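Local coordinates for protein chitinase (Chromobacterium violaceum, PDB 4TXG) that probably hydrolyses the glycosidic bonds of chitin as a family 18 glycoside hydrolase, contributing to chitin breakdown, at residues A[394-399]-A[457-462]; A[155-160]-A[389-394]; A[564-569]-A[579-584]; A[419-424]-A[437-442]. One frame throughout, in Å; residues are numbered along the deposited sequence.

Interaction 1: residues A[394-399]-A[457-462]. With CS (cesium ion), chain M; CS (cesium ion), chain D.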
loop_
_atom_site.group_PDB
_atom_site.type_symbol
_atom_site.label_atom_id
_atom_site.label_comp_id
_atom_site.label_asym_id
_atom_site.label_seq_id
_atom_site.Cartn_x
_atom_site.Cartn_y
_atom_site.Cartn_z
ATOM N N VAL A 394 -1.230 -0.440 -2.313
ATOM C CA VAL A 394 -0.182 0.574 -2.312
ATOM C C VAL A 394 -0.775 1.913 -1.888
ATOM O O VAL A 394 -1.757 2.369 -2.475
ATOM C CB VAL A 394 0.484 0.714 -3.698
ATOM C CG1 VAL A 394 1.553 1.815 -3.644
ATOM C CG2 VAL A 394 1.085 -0.632 -4.147
ATOM N N MET A 395 -0.191 2.536 -0.866
ATOM C CA MET A 395 -0.727 3.783 -0.329
ATOM C C MET A 395 -0.212 4.955 -1.159
ATOM O O MET A 395 0.598 5.779 -0.707
ATOM C CB MET A 395 -0.378 3.925 1.157
ATOM C CG MET A 395 -1.142 2.903 2.004
ATOM S SD MET A 395 -0.803 2.996 3.781
ATOM C CE MET A 395 0.945 2.621 3.762
ATOM N N SER A 396 -0.686 4.985 -2.401
ATOM C CA SER A 396 -0.350 6.025 -3.366
ATOM C C SER A 396 -1.232 7.252 -3.146
ATOM O O SER A 396 -1.952 7.707 -4.034
ATOM C CB SER A 396 -0.489 5.486 -4.795
ATOM O OG SER A 396 -1.607 4.619 -4.919
ATOM N N TYR A 397 -1.171 7.759 -1.924
ATOM C CA TYR A 397 -1.819 8.998 -1.545
ATOM C C TYR A 397 -1.016 9.535 -0.372
ATOM O O TYR A 397 -0.062 8.886 0.068
ATOM C CB TYR A 397 -3.299 8.789 -1.193
ATOM C CG TYR A 397 -3.615 7.572 -0.318
ATOM C CD1 TYR A 397 -3.143 7.476 0.989
ATOM C CD2 TYR A 397 -4.407 6.539 -0.799
ATOM C CE1 TYR A 397 -3.441 6.368 1.783
ATOM C CE2 TYR A 397 -4.716 5.437 -0.009
ATOM C CZ TYR A 397 -4.230 5.363 1.282
ATOM O OH TYR A 397 -4.532 4.268 2.066
ATOM N N ASP A 398 -1.399 10.703 0.135
ATOM C CA ASP A 398 -0.574 11.438 1.095
ATOM C C ASP A 398 0.867 11.583 0.613
ATOM O O ASP A 398 1.805 11.554 1.415
ATOM C CB ASP A 398 -0.607 10.771 2.470
ATOM C CG ASP A 398 -1.906 11.030 3.201
ATOM O OD1 ASP A 398 -2.696 11.872 2.729
ATOM O OD2 ASP A 398 -2.131 10.408 4.258
ATOM N N LEU A 399 1.035 11.769 -0.696
ATOM C CA LEU A 399 2.350 12.034 -1.278
ATOM C C LEU A 399 2.782 13.472 -0.982
ATOM O O LEU A 399 3.976 13.773 -0.933
ATOM C CB LEU A 399 2.333 11.793 -2.798
ATOM C CG LEU A 399 2.062 10.348 -3.233
ATOM C CD1 LEU A 399 1.922 10.242 -4.748
ATOM C CD2 LEU A 399 3.167 9.437 -2.723
ATOM N N VAL A 457 -0.991 -6.545 -7.301
ATOM C CA VAL A 457 -0.824 -5.147 -6.898
ATOM C C VAL A 457 -2.137 -4.377 -7.046
ATOM O O VAL A 457 -2.785 -4.464 -8.088
ATOM C CB VAL A 457 0.259 -4.432 -7.744
ATOM C CG1 VAL A 457 0.439 -2.988 -7.284
ATOM C CG2 VAL A 457 1.595 -5.188 -7.665
ATOM N N ASN A 458 -2.523 -3.631 -6.015
ATOM C CA ASN A 458 -3.659 -2.708 -6.115
ATOM C C ASN A 458 -3.207 -1.312 -5.722
ATOM O O ASN A 458 -2.472 -1.150 -4.752
ATOM C CB ASN A 458 -4.812 -3.165 -5.227
ATOM C CG ASN A 458 -5.099 -4.646 -5.389
ATOM O OD1 ASN A 458 -5.742 -5.069 -6.343
ATOM N ND2 ASN A 458 -4.581 -5.442 -4.477
ATOM N N MET A 459 -3.636 -0.303 -6.471
ATOM C CA MET A 459 -3.183 1.056 -6.201
ATOM C C MET A 459 -4.225 1.845 -5.418
ATOM O O MET A 459 -5.418 1.789 -5.730
ATOM C CB MET A 459 -2.851 1.768 -7.516
ATOM C CG MET A 459 -1.788 1.040 -8.337
ATOM S SD MET A 459 -0.291 0.614 -7.430
ATOM C CE MET A 459 0.323 2.237 -6.978
ATOM N N GLY A 460 -3.772 2.587 -4.407
ATOM C CA GLY A 460 -4.684 3.348 -3.565
ATOM C C GLY A 460 -5.030 4.727 -4.109
ATOM O O GLY A 460 -4.200 5.389 -4.724
ATOM N N VAL A 461 -6.263 5.158 -3.858
ATOM C CA VAL A 461 -6.687 6.528 -4.133
ATOM C C VAL A 461 -7.395 7.077 -2.896
ATOM O O VAL A 461 -7.970 6.304 -2.111
ATOM C CB VAL A 461 -7.646 6.614 -5.342
ATOM C CG1 VAL A 461 -6.966 6.117 -6.611
ATOM C CG2 VAL A 461 -8.940 5.839 -5.067
ATOM N N PRO A 462 -7.349 8.405 -2.703
ATOM C CA PRO A 462 -7.979 9.008 -1.525
ATOM C C PRO A 462 -9.405 9.477 -1.784
ATOM O O PRO A 462 -9.679 10.009 -2.857
ATOM C CB PRO A 462 -7.080 10.211 -1.242
ATOM C CG PRO A 462 -6.682 10.665 -2.625
ATOM C CD PRO A 462 -6.530 9.391 -3.441
HETATM CS CS CS M . -4.788 8.057 4.531
HETATM CS CS CS D . -1.065 5.959 5.729
HETATM O O HOH W 1 -4.188 4.824 4.846
HETATM O O HOH W 2 -2.714 8.148 7.745
HETATM O O HOH W 3 1.451 7.485 6.725
HETATM O O HOH W 4 -3.278 3.700 6.688
HETATM O O HOH W 5 -1.107 8.312 4.405
#
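Val394 pairs in parallel with Met459, bonding to its neighbours Asn458 and Gly460, on the sixth and seventh strands of the TIM barrel that defines family 18 chitinases. Val394 N donates to Asn458 O at 2.8 Å, and the bond is almost straight (178°). The return bond, from Gly460 N to Val394 O, is bent at the hydrogen (130°). Farther on, Ser396 OG donates to Gly460 O at 2.7 Å, in the carbonyl plane and on a lone pair. The Val394 and Met459 side chains lie side by side. Met459 is bent at chi2 and chi3, and its CE reaches Val394 CG1 at 3.6 Å.

Tyr397 can be followed outward. Its CB rests 4.0 Å from Pro462 CD. With CG between its own backbone N and carbonyl carbon (chi1 44°), the ring is set beside the 460-462 backbone. CD2 lies 3.7 Å from Val461 C, while CE2 comes near Gly460 CA. Val461 N is at the ring edge, in plane. Met395 CA stands over one face, toward the rim. CE1 is 3.5 Å from a cesium ion held by Asp398 OD2 and Tyr464 OH. A second cesium ion is bound by Met395 SD and by Glu314 OE2, from the probable catalytic DxxDxDxE motif. At the tip, Tyr397 OH shares a hydrogen bond of 2.9 Å with a water that binds both ions.

Interaction 2: residues A[155-160]-A[389-394]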
loop_
_atom_site.group_PDB
_atom_site.type_symbol
_atom_site.label_atom_id
_atom_site.label_comp_id
_atom_site.label_asym_id
_atom_site.label_seq_id
_atom_site.Cartn_x
_atom_site.Cartn_y
_atom_site.Cartn_z
ATOM N N ARG A 155 -9.921 -5.761 -8.449
ATOM C CA ARG A 155 -10.248 -5.592 -7.041
ATOM C C ARG A 155 -10.718 -4.160 -6.816
ATOM O O ARG A 155 -10.218 -3.228 -7.440
ATOM C CB ARG A 155 -9.056 -5.901 -6.148
ATOM C CG ARG A 155 -8.550 -7.322 -6.282
ATOM C CD ARG A 155 -7.585 -7.666 -5.158
ATOM N NE ARG A 155 -6.961 -8.961 -5.401
ATOM C CZ ARG A 155 -5.865 -9.116 -6.129
ATOM N NH1 ARG A 155 -5.277 -8.046 -6.659
ATOM N NH2 ARG A 155 -5.354 -10.334 -6.319
ATOM N N ILE A 156 -11.703 -4.016 -5.938
ATOM C CA ILE A 156 -12.206 -2.727 -5.503
ATOM C C ILE A 156 -12.272 -2.836 -3.991
ATOM O O ILE A 156 -13.179 -3.457 -3.431
ATOM C CB ILE A 156 -13.582 -2.394 -6.114
ATOM C CG1 ILE A 156 -13.486 -2.366 -7.640
ATOM C CG2 ILE A 156 -14.106 -1.059 -5.571
ATOM C CD1 ILE A 156 -14.846 -2.222 -8.337
ATOM N N ILE A 157 -11.256 -2.283 -3.346
ATOM C CA ILE A 157 -11.025 -2.517 -1.925
ATOM C C ILE A 157 -11.286 -1.255 -1.126
ATOM O O ILE A 157 -10.583 -0.265 -1.283
ATOM C CB ILE A 157 -9.582 -2.976 -1.681
ATOM C CG1 ILE A 157 -9.271 -4.215 -2.525
ATOM C CG2 ILE A 157 -9.329 -3.247 -0.207
ATOM C CD1 ILE A 157 -7.829 -4.234 -3.033
ATOM N N GLY A 158 -12.293 -1.291 -0.263
ATOM C CA GLY A 158 -12.632 -0.112 0.512
ATOM C C GLY A 158 -12.239 -0.257 1.965
ATOM O O GLY A 158 -12.527 -1.283 2.588
ATOM N N TYR A 159 -11.557 0.754 2.501
ATOM C CA TYR A 159 -11.306 0.814 3.932
ATOM C C TYR A 159 -12.524 1.346 4.666
ATOM O O TYR A 159 -13.051 2.409 4.329
ATOM C CB TYR A 159 -10.104 1.697 4.244
ATOM C CG TYR A 159 -8.795 0.962 4.170
ATOM C CD1 TYR A 159 -8.308 0.270 5.267
ATOM C CD2 TYR A 159 -8.034 0.979 3.009
ATOM C CE1 TYR A 159 -7.108 -0.403 5.206
ATOM C CE2 TYR A 159 -6.827 0.316 2.939
ATOM C CZ TYR A 159 -6.367 -0.376 4.044
ATOM O OH TYR A 159 -5.163 -1.051 3.973
ATOM N N PHE A 160 -12.956 0.591 5.666
ATOM C CA PHE A 160 -14.051 0.972 6.555
ATOM C C PHE A 160 -13.491 1.335 7.919
ATOM O O PHE A 160 -12.913 0.483 8.588
ATOM C CB PHE A 160 -15.039 -0.183 6.700
ATOM C CG PHE A 160 -16.155 0.094 7.668
ATOM C CD1 PHE A 160 -17.294 0.775 7.248
ATOM C CD2 PHE A 160 -16.064 -0.311 8.992
ATOM C CE1 PHE A 160 -18.331 1.027 8.130
ATOM C CE2 PHE A 160 -17.095 -0.058 9.888
ATOM C CZ PHE A 160 -18.237 0.614 9.453
ATOM N N LEU A 389 2.748 -12.262 0.368
ATOM C CA LEU A 389 1.501 -11.515 0.365
ATOM C C LEU A 389 0.591 -11.887 -0.798
ATOM O O LEU A 389 1.004 -11.870 -1.963
ATOM C CB LEU A 389 1.790 -10.009 0.317
ATOM C CG LEU A 389 2.645 -9.519 1.479
ATOM C CD1 LEU A 389 3.055 -8.061 1.272
ATOM C CD2 LEU A 389 1.870 -9.677 2.782
ATOM N N ASP A 390 -0.654 -12.220 -0.486
ATOM C CA ASP A 390 -1.620 -12.463 -1.550
ATOM C C ASP A 390 -1.715 -11.263 -2.479
ATOM O O ASP A 390 -1.772 -11.419 -3.698
ATOM C CB ASP A 390 -2.982 -12.789 -0.963
ATOM C CG ASP A 390 -3.014 -14.165 -0.360
ATOM O OD1 ASP A 390 -3.328 -15.125 -1.098
ATOM O OD2 ASP A 390 -2.685 -14.292 0.836
ATOM N N PHE A 391 -1.738 -10.065 -1.901
ATOM C CA PHE A 391 -1.580 -8.851 -2.692
ATOM C C PHE A 391 -1.214 -7.680 -1.803
ATOM O O PHE A 391 -1.296 -7.777 -0.573
ATOM C CB PHE A 391 -2.843 -8.536 -3.533
ATOM C CG PHE A 391 -4.126 -8.404 -2.744
ATOM C CD1 PHE A 391 -4.445 -7.220 -2.097
ATOM C CD2 PHE A 391 -5.049 -9.444 -2.719
ATOM C CE1 PHE A 391 -5.649 -7.077 -1.410
ATOM C CE2 PHE A 391 -6.253 -9.318 -2.016
ATOM C CZ PHE A 391 -6.552 -8.129 -1.367
ATOM N N VAL A 392 -0.776 -6.586 -2.422
ATOM C CA VAL A 392 -0.493 -5.372 -1.667
ATOM C C VAL A 392 -1.485 -4.286 -2.034
ATOM O O VAL A 392 -2.001 -4.263 -3.138
ATOM C CB VAL A 392 0.945 -4.844 -1.903
ATOM C CG1 VAL A 392 1.962 -5.852 -1.372
ATOM C CG2 VAL A 392 1.205 -4.537 -3.373
ATOM N N ASN A 393 -1.752 -3.407 -1.073
ATOM C CA ASN A 393 -2.533 -2.199 -1.289
ATOM C C ASN A 393 -1.578 -1.035 -1.178
ATOM O O ASN A 393 -1.140 -0.696 -0.075
ATOM C CB ASN A 393 -3.652 -2.084 -0.256
ATOM C CG ASN A 393 -4.628 -3.239 -0.339
ATOM O OD1 ASN A 393 -5.054 -3.611 -1.429
ATOM N ND2 ASN A 393 -4.950 -3.833 0.799
ATOM N N VAL A 394 -1.230 -0.440 -2.313
ATOM C CA VAL A 394 -0.182 0.574 -2.312
ATOM C C VAL A 394 -0.775 1.913 -1.888
ATOM O O VAL A 394 -1.757 2.369 -2.475
ATOM C CB VAL A 394 0.484 0.714 -3.698
ATOM C CG1 VAL A 394 1.553 1.815 -3.644
ATOM C CG2 VAL A 394 1.085 -0.632 -4.147
#
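Arg155 lays its guanidinium flat on the ring of Phe391, and this stack is the tight part of the contact. The group centres are 4.2 Å apart and the planes differ by 27°. Arg155 NE comes within 3.3 Å of Phe391 CD2. The arginine chain is extended from CG to NE, and its CD also lies over the ring face. This CH-pi contact is 3.9 Å from CD of Arg155 to the centroid of the Phe391 ring. Outside partners hold the charged group: NE forms a salt bridge with Glu146, and NH1 bonds to Ser455 O and Asn458 OD1.

Ile157 meets Phe391 tip to tip, with CD1 at 3.9 Å from CE1. The same methyl is close to the amide oxygen of Asn393, 3.3 Å from CD1 to OD1. Ile157 chi2, which places this CD1, is 144°, well off a staggered value.

The contact is looser toward Tyr159, whose OH stays 4.2 Å from Asn393 ND2. That hydroxyl bonds instead to Asp310, in the DxxDxDxE sequence of family 18. This side too is buried. The two strand axes are 10.3 Å apart at closest, at an angle of 60°. Such side-chain packing between non-adjacent strands, the first and the sixth, is typical of a TIM barrel interior.

Interaction 3: residues A[564-569]-A[579-584]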
loop_
_atom_site.group_PDB
_atom_site.type_symbol
_atom_site.label_atom_id
_atom_site.label_comp_id
_atom_site.label_asym_id
_atom_site.label_seq_id
_atom_site.Cartn_x
_atom_site.Cartn_y
_atom_site.Cartn_z
ATOM N N ALA A 564 -3.081 13.965 -13.528
ATOM C CA ALA A 564 -4.406 13.421 -13.208
ATOM C C ALA A 564 -4.863 13.896 -11.828
ATOM O O ALA A 564 -5.281 13.100 -10.987
ATOM C CB ALA A 564 -4.416 11.888 -13.290
ATOM N N ALA A 565 -4.791 15.203 -11.615
ATOM C CA ALA A 565 -5.041 15.780 -10.296
ATOM C C ALA A 565 -5.996 16.972 -10.347
ATOM O O ALA A 565 -5.736 17.953 -11.036
ATOM C CB ALA A 565 -3.731 16.196 -9.661
ATOM N N PRO A 566 -7.122 16.876 -9.624
ATOM C CA PRO A 566 -7.985 18.035 -9.408
ATOM C C PRO A 566 -7.644 18.720 -8.091
ATOM O O PRO A 566 -7.107 18.089 -7.178
ATOM C CB PRO A 566 -9.391 17.423 -9.357
ATOM C CG PRO A 566 -9.168 16.017 -8.797
ATOM C CD PRO A 566 -7.705 15.639 -9.072
ATOM N N TRP A 567 -7.967 20.002 -7.993
ATOM C CA TRP A 567 -7.879 20.696 -6.728
ATOM C C TRP A 567 -8.788 21.901 -6.707
ATOM O O TRP A 567 -9.330 22.319 -7.735
ATOM C CB TRP A 567 -6.446 21.130 -6.422
ATOM C CG TRP A 567 -5.848 22.225 -7.283
ATOM C CD1 TRP A 567 -5.770 23.561 -6.988
ATOM C CD2 TRP A 567 -5.178 22.057 -8.540
ATOM N NE1 TRP A 567 -5.106 24.232 -7.993
ATOM C CE2 TRP A 567 -4.719 23.322 -8.954
ATOM C CE3 TRP A 567 -4.922 20.948 -9.362
ATOM C CZ2 TRP A 567 -4.035 23.524 -10.152
ATOM C CZ3 TRP A 567 -4.238 21.144 -10.555
ATOM C CH2 TRP A 567 -3.800 22.420 -10.937
ATOM N N LEU A 568 -8.957 22.435 -5.509
ATOM C CA LEU A 568 -9.665 23.688 -5.332
ATOM C C LEU A 568 -8.662 24.765 -4.979
ATOM O O LEU A 568 -7.822 24.568 -4.104
ATOM C CB LEU A 568 -10.710 23.564 -4.229
ATOM C CG LEU A 568 -11.800 22.527 -4.463
ATOM C CD1 LEU A 568 -12.690 22.460 -3.236
ATOM C CD2 LEU A 568 -12.598 22.898 -5.711
ATOM N N TRP A 569 -8.759 25.897 -5.659
ATOM C CA TRP A 569 -7.942 27.053 -5.329
ATOM C C TRP A 569 -8.851 28.201 -4.943
ATOM O O TRP A 569 -9.695 28.631 -5.731
ATOM C CB TRP A 569 -7.039 27.431 -6.508
ATOM C CG TRP A 569 -6.266 28.700 -6.333
ATOM C CD1 TRP A 569 -6.390 29.852 -7.074
ATOM C CD2 TRP A 569 -5.243 28.957 -5.363
ATOM N NE1 TRP A 569 -5.498 30.803 -6.624
ATOM C CE2 TRP A 569 -4.778 30.275 -5.572
ATOM C CE3 TRP A 569 -4.662 28.196 -4.337
ATOM C CZ2 TRP A 569 -3.776 30.858 -4.792
ATOM C CZ3 TRP A 569 -3.663 28.772 -3.561
ATOM C CH2 TRP A 569 -3.227 30.088 -3.797
ATOM N N THR A 579 -7.923 17.484 -4.204
ATOM C CA THR A 579 -9.130 16.671 -4.227
ATOM C C THR A 579 -8.974 15.432 -5.108
ATOM O O THR A 579 -7.929 15.204 -5.722
ATOM C CB THR A 579 -10.348 17.497 -4.711
ATOM O OG1 THR A 579 -10.088 18.018 -6.020
ATOM C CG2 THR A 579 -10.620 18.662 -3.754
ATOM N N GLU A 580 -10.020 14.619 -5.140
ATOM C CA GLU A 580 -10.077 13.438 -5.990
ATOM C C GLU A 580 -11.532 13.325 -6.403
ATOM O O GLU A 580 -12.415 13.277 -5.543
ATOM C CB GLU A 580 -9.598 12.189 -5.234
ATOM C CG GLU A 580 -9.493 10.918 -6.075
ATOM C CD GLU A 580 -8.192 10.837 -6.865
ATOM O OE1 GLU A 580 -7.918 11.738 -7.684
ATOM O OE2 GLU A 580 -7.431 9.874 -6.663
ATOM N N ASP A 581 -11.818 13.325 -7.701
ATOM C CA ASP A 581 -13.227 13.247 -8.100
ATOM C C ASP A 581 -13.395 12.450 -9.386
ATOM O O ASP A 581 -12.506 11.683 -9.758
ATOM C CB ASP A 581 -13.868 14.652 -8.198
ATOM C CG ASP A 581 -13.239 15.559 -9.257
ATOM O OD1 ASP A 581 -12.622 15.079 -10.235
ATOM O OD2 ASP A 581 -13.406 16.800 -9.116
ATOM N N GLU A 582 -14.536 12.596 -10.053
ATOM C CA GLU A 582 -14.846 11.668 -11.137
ATOM C C GLU A 582 -13.860 11.766 -12.295
ATOM O O GLU A 582 -13.593 10.774 -12.978
ATOM C CB GLU A 582 -16.273 11.889 -11.633
ATOM C CG GLU A 582 -17.308 11.520 -10.577
ATOM C CD GLU A 582 -18.591 12.327 -10.686
ATOM O OE1 GLU A 582 -18.721 13.360 -9.977
ATOM O OE2 GLU A 582 -19.477 11.917 -11.465
ATOM N N GLN A 583 -13.300 12.950 -12.516
ATOM C CA GLN A 583 -12.387 13.104 -13.645
ATOM C C GLN A 583 -11.079 12.360 -13.383
ATOM O O GLN A 583 -10.566 11.666 -14.271
ATOM C CB GLN A 583 -12.109 14.583 -13.944
ATOM C CG GLN A 583 -11.325 14.787 -15.254
ATOM C CD GLN A 583 -11.190 16.252 -15.635
ATOM O OE1 GLN A 583 -11.625 17.134 -14.895
ATOM N NE2 GLN A 583 -10.592 16.516 -16.798
ATOM N N SER A 584 -10.543 12.482 -12.167
ATOM C CA SER A 584 -9.266 11.845 -11.866
ATOM C C SER A 584 -9.432 10.343 -11.650
ATOM O O SER A 584 -8.561 9.561 -12.038
ATOM C CB SER A 584 -8.596 12.489 -10.644
ATOM O OG SER A 584 -9.439 12.520 -9.504
HETATM O O HOH W 6 -5.295 12.619 -8.232
#
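Pro566 presses its ring against the backbone and hydroxyl of Thr579, with CG 3.4 Å from Thr579 O. The same CG lies 3.6 Å from Ser584 OG, and the Asp581 carboxylate also borders the ring. Along the backbone, Thr579 N donates to Pro566 O at 3.1 Å. The N-H points well at the oxygen (160°), although the donor stands 38° above the carbonyl plane. Thr579 CG2 touches Leu568 CG at 4.1 Å, with the two side chains at about a right angle.

Strand 565-570 belongs to a small antiparallel sheet inserted between the seventh and eighth barrel strands, consistent with the α+β insertion domain of many family 18 chitinases. The chain then enters helix 582-594 through a capping box. Asp581 N donates to Ser584 OG at 3.1 Å, and Asp581 OD1 accepts from Gln583 N from above the carboxylate plane. The other oxygen, OD2, forms salt bridges with Arg557 and Lys526. Ser584 OG also donates to Glu580 OE1 in a very short bond. Glu580 OE2 has Lys588 as its salt-bridge partner. Ser584 CB packs 3.4 Å from Ala564 O.

Interaction 4: residues A[419-424]-A[437-442]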
loop_
_atom_site.group_PDB
_atom_site.type_symbol
_atom_site.label_atom_id
_atom_site.label_comp_id
_atom_site.label_asym_id
_atom_site.label_seq_id
_atom_site.Cartn_x
_atom_site.Cartn_y
_atom_site.Cartn_z
ATOM N N ASP A 419 7.508 18.728 -9.769
ATOM C CA ASP A 419 7.217 18.538 -8.343
ATOM C C ASP A 419 8.165 19.407 -7.519
ATOM O O ASP A 419 9.378 19.233 -7.589
ATOM C CB ASP A 419 7.349 17.066 -7.932
ATOM C CG ASP A 419 6.896 16.816 -6.493
ATOM O OD1 ASP A 419 7.522 17.357 -5.561
ATOM O OD2 ASP A 419 5.916 16.070 -6.288
ATOM N N ALA A 420 7.610 20.354 -6.761
ATOM C CA ALA A 420 8.420 21.366 -6.086
ATOM C C ALA A 420 9.337 20.759 -5.025
ATOM O O ALA A 420 10.413 21.296 -4.736
ATOM C CB ALA A 420 7.519 22.428 -5.459
ATOM N N GLU A 421 8.912 19.641 -4.440
ATOM C CA GLU A 421 9.727 18.967 -3.435
ATOM C C GLU A 421 10.922 18.288 -4.090
ATOM O O GLU A 421 12.061 18.421 -3.628
ATOM C CB GLU A 421 8.897 17.948 -2.654
ATOM C CG GLU A 421 9.652 17.287 -1.517
ATOM C CD GLU A 421 8.745 16.536 -0.558
ATOM O OE1 GLU A 421 9.263 16.011 0.451
ATOM O OE2 GLU A 421 7.516 16.476 -0.796
ATOM N N LEU A 422 10.663 17.564 -5.173
ATOM C CA LEU A 422 11.729 16.914 -5.929
ATOM C C LEU A 422 12.721 17.934 -6.483
ATOM O O LEU A 422 13.926 17.690 -6.479
ATOM C CB LEU A 422 11.139 16.062 -7.062
ATOM C CG LEU A 422 10.305 14.875 -6.571
ATOM C CD1 LEU A 422 9.925 13.970 -7.747
ATOM C CD2 LEU A 422 11.059 14.089 -5.522
ATOM N N ALA A 423 12.225 19.082 -6.939
ATOM C CA ALA A 423 13.105 20.131 -7.436
ATOM C C ALA A 423 13.994 20.665 -6.311
ATOM O O ALA A 423 15.185 20.926 -6.512
ATOM C CB ALA A 423 12.295 21.265 -8.063
ATOM N N PHE A 424 13.424 20.807 -5.123
ATOM C CA PHE A 424 14.185 21.356 -4.006
ATOM C C PHE A 424 15.344 20.434 -3.624
ATOM O O PHE A 424 16.408 20.907 -3.201
ATOM C CB PHE A 424 13.277 21.592 -2.802
ATOM C CG PHE A 424 13.963 22.281 -1.658
ATOM C CD1 PHE A 424 14.283 23.622 -1.745
ATOM C CD2 PHE A 424 14.272 21.590 -0.500
ATOM C CE1 PHE A 424 14.912 24.266 -0.694
ATOM C CE2 PHE A 424 14.907 22.234 0.556
ATOM C CZ PHE A 424 15.219 23.566 0.451
ATOM N N GLY A 437 11.111 11.128 -11.965
ATOM C CA GLY A 437 10.523 11.673 -10.746
ATOM C C GLY A 437 9.639 10.620 -10.096
ATOM O O GLY A 437 8.899 9.944 -10.797
ATOM N N TYR A 438 9.693 10.478 -8.770
ATOM C CA TYR A 438 9.112 9.281 -8.147
ATOM C C TYR A 438 7.902 9.492 -7.236
ATOM O O TYR A 438 7.342 8.514 -6.746
ATOM C CB TYR A 438 10.188 8.533 -7.348
ATOM C CG TYR A 438 10.874 9.388 -6.315
ATOM C CD1 TYR A 438 10.338 9.539 -5.040
ATOM C CD2 TYR A 438 12.048 10.058 -6.622
ATOM C CE1 TYR A 438 10.961 10.338 -4.098
ATOM C CE2 TYR A 438 12.679 10.849 -5.686
ATOM C CZ TYR A 438 12.135 10.985 -4.432
ATOM O OH TYR A 438 12.772 11.782 -3.510
ATOM N N LEU A 439 7.489 10.738 -7.000
ATOM C CA LEU A 439 6.364 10.988 -6.094
ATOM C C LEU A 439 5.039 10.881 -6.840
ATOM O O LEU A 439 4.298 11.860 -6.976
ATOM C CB LEU A 439 6.485 12.370 -5.425
ATOM C CG LEU A 439 7.524 12.487 -4.307
ATOM C CD1 LEU A 439 7.510 13.877 -3.690
ATOM C CD2 LEU A 439 7.271 11.422 -3.240
ATOM N N ASN A 440 4.742 9.689 -7.332
ATOM C CA ASN A 440 3.522 9.497 -8.100
ATOM C C ASN A 440 3.123 8.032 -8.134
ATOM O O ASN A 440 3.946 7.149 -7.916
ATOM C CB ASN A 440 3.693 10.045 -9.526
ATOM C CG ASN A 440 4.872 9.413 -10.255
ATOM O OD1 ASN A 440 4.729 8.366 -10.879
ATOM N ND2 ASN A 440 6.044 10.043 -10.169
ATOM N N THR A 441 1.841 7.801 -8.392
ATOM C CA THR A 441 1.235 6.474 -8.375
ATOM C C THR A 441 1.895 5.527 -9.371
ATOM O O THR A 441 2.162 4.360 -9.057
ATOM C CB THR A 441 -0.273 6.599 -8.682
ATOM O OG1 THR A 441 -0.865 7.461 -7.700
ATOM C CG2 THR A 441 -0.973 5.237 -8.648
ATOM N N ASP A 442 2.178 6.046 -10.560
ATOM C CA ASP A 442 2.766 5.247 -11.636
ATOM C C ASP A 442 4.132 4.713 -11.209
ATOM O O ASP A 442 4.448 3.542 -11.467
ATOM C CB ASP A 442 2.872 6.089 -12.919
ATOM C CG ASP A 442 3.453 5.324 -14.093
ATOM O OD1 ASP A 442 2.687 4.669 -14.838
ATOM O OD2 ASP A 442 4.684 5.403 -14.296
HETATM O O HOH W 7 3.741 14.427 -6.838
#
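Leu422 and Leu439 contribute most of the surface buried here, and Tyr438 adds to it. The two methyls of Leu422 do different work. CD1 reaches the backbone of the other segment, 3.8 Å from Gly437 CA. It also covers Tyr438 N, at 3.6 Å from CD1, a buried N-H with no partner in the model. CD2 meets the phenol end of Tyr438, 3.5 Å from CZ and as close to OH. It approaches the ring obliquely.

Leu439 CD1 packs against Leu422 CD2 at 4.0 Å. The same methyl lies 3.8 Å from Asp419 OD2 and close to Glu421 OE2, so it is bordered by one apolar and two acidic side chains. With Leu439 CG anti to its own carbonyl carbon (chi1 -75°), that atom too comes near Leu422 CD2.

The segments belong to the long connection that follows the sixth strand of the TIM barrel. Each holds a helix N-cap. Asp419 OD1 is gripped by two backbone donors, Glu421 N and Leu422 N. Its OD2 accepts from His400 and sits 2.8 Å from a water that also lies against Leu439 O. Leu439 is the centre of an inverse gamma turn. Just after it, Asn440 OD1 caps Trp443 N at the start of helix 441-448. Asn440 ND2 donates back to Gly437 O at 2.9 Å, from above the carbonyl plane.

Interactions 1 and 2 share Val394 and have centres about 10 Å apart. Asn458 joins them: its N is 3.0 Å from Val392 O, and its OD1 is 3.0 Å from Arg155 NH1. Interaction 1 lies nearest the probable active site, where two cesium ions sit. Interaction 2 runs from the N-terminal ends of the strands up to Tyr159, which bonds to Asp310 of the probable catalytic motif. Interactions 3 and 4 have their centres about 15 Å from that of interaction 1, yet both touch it. Glu580 packs on Val461 and Pro462, while Thr441 packs on Ser396 and Met459. Interaction 4 falls in the chain between the two strands of interaction 1. Interactions 3 and 4 do not touch; their nearest atoms are about 7 Å apart.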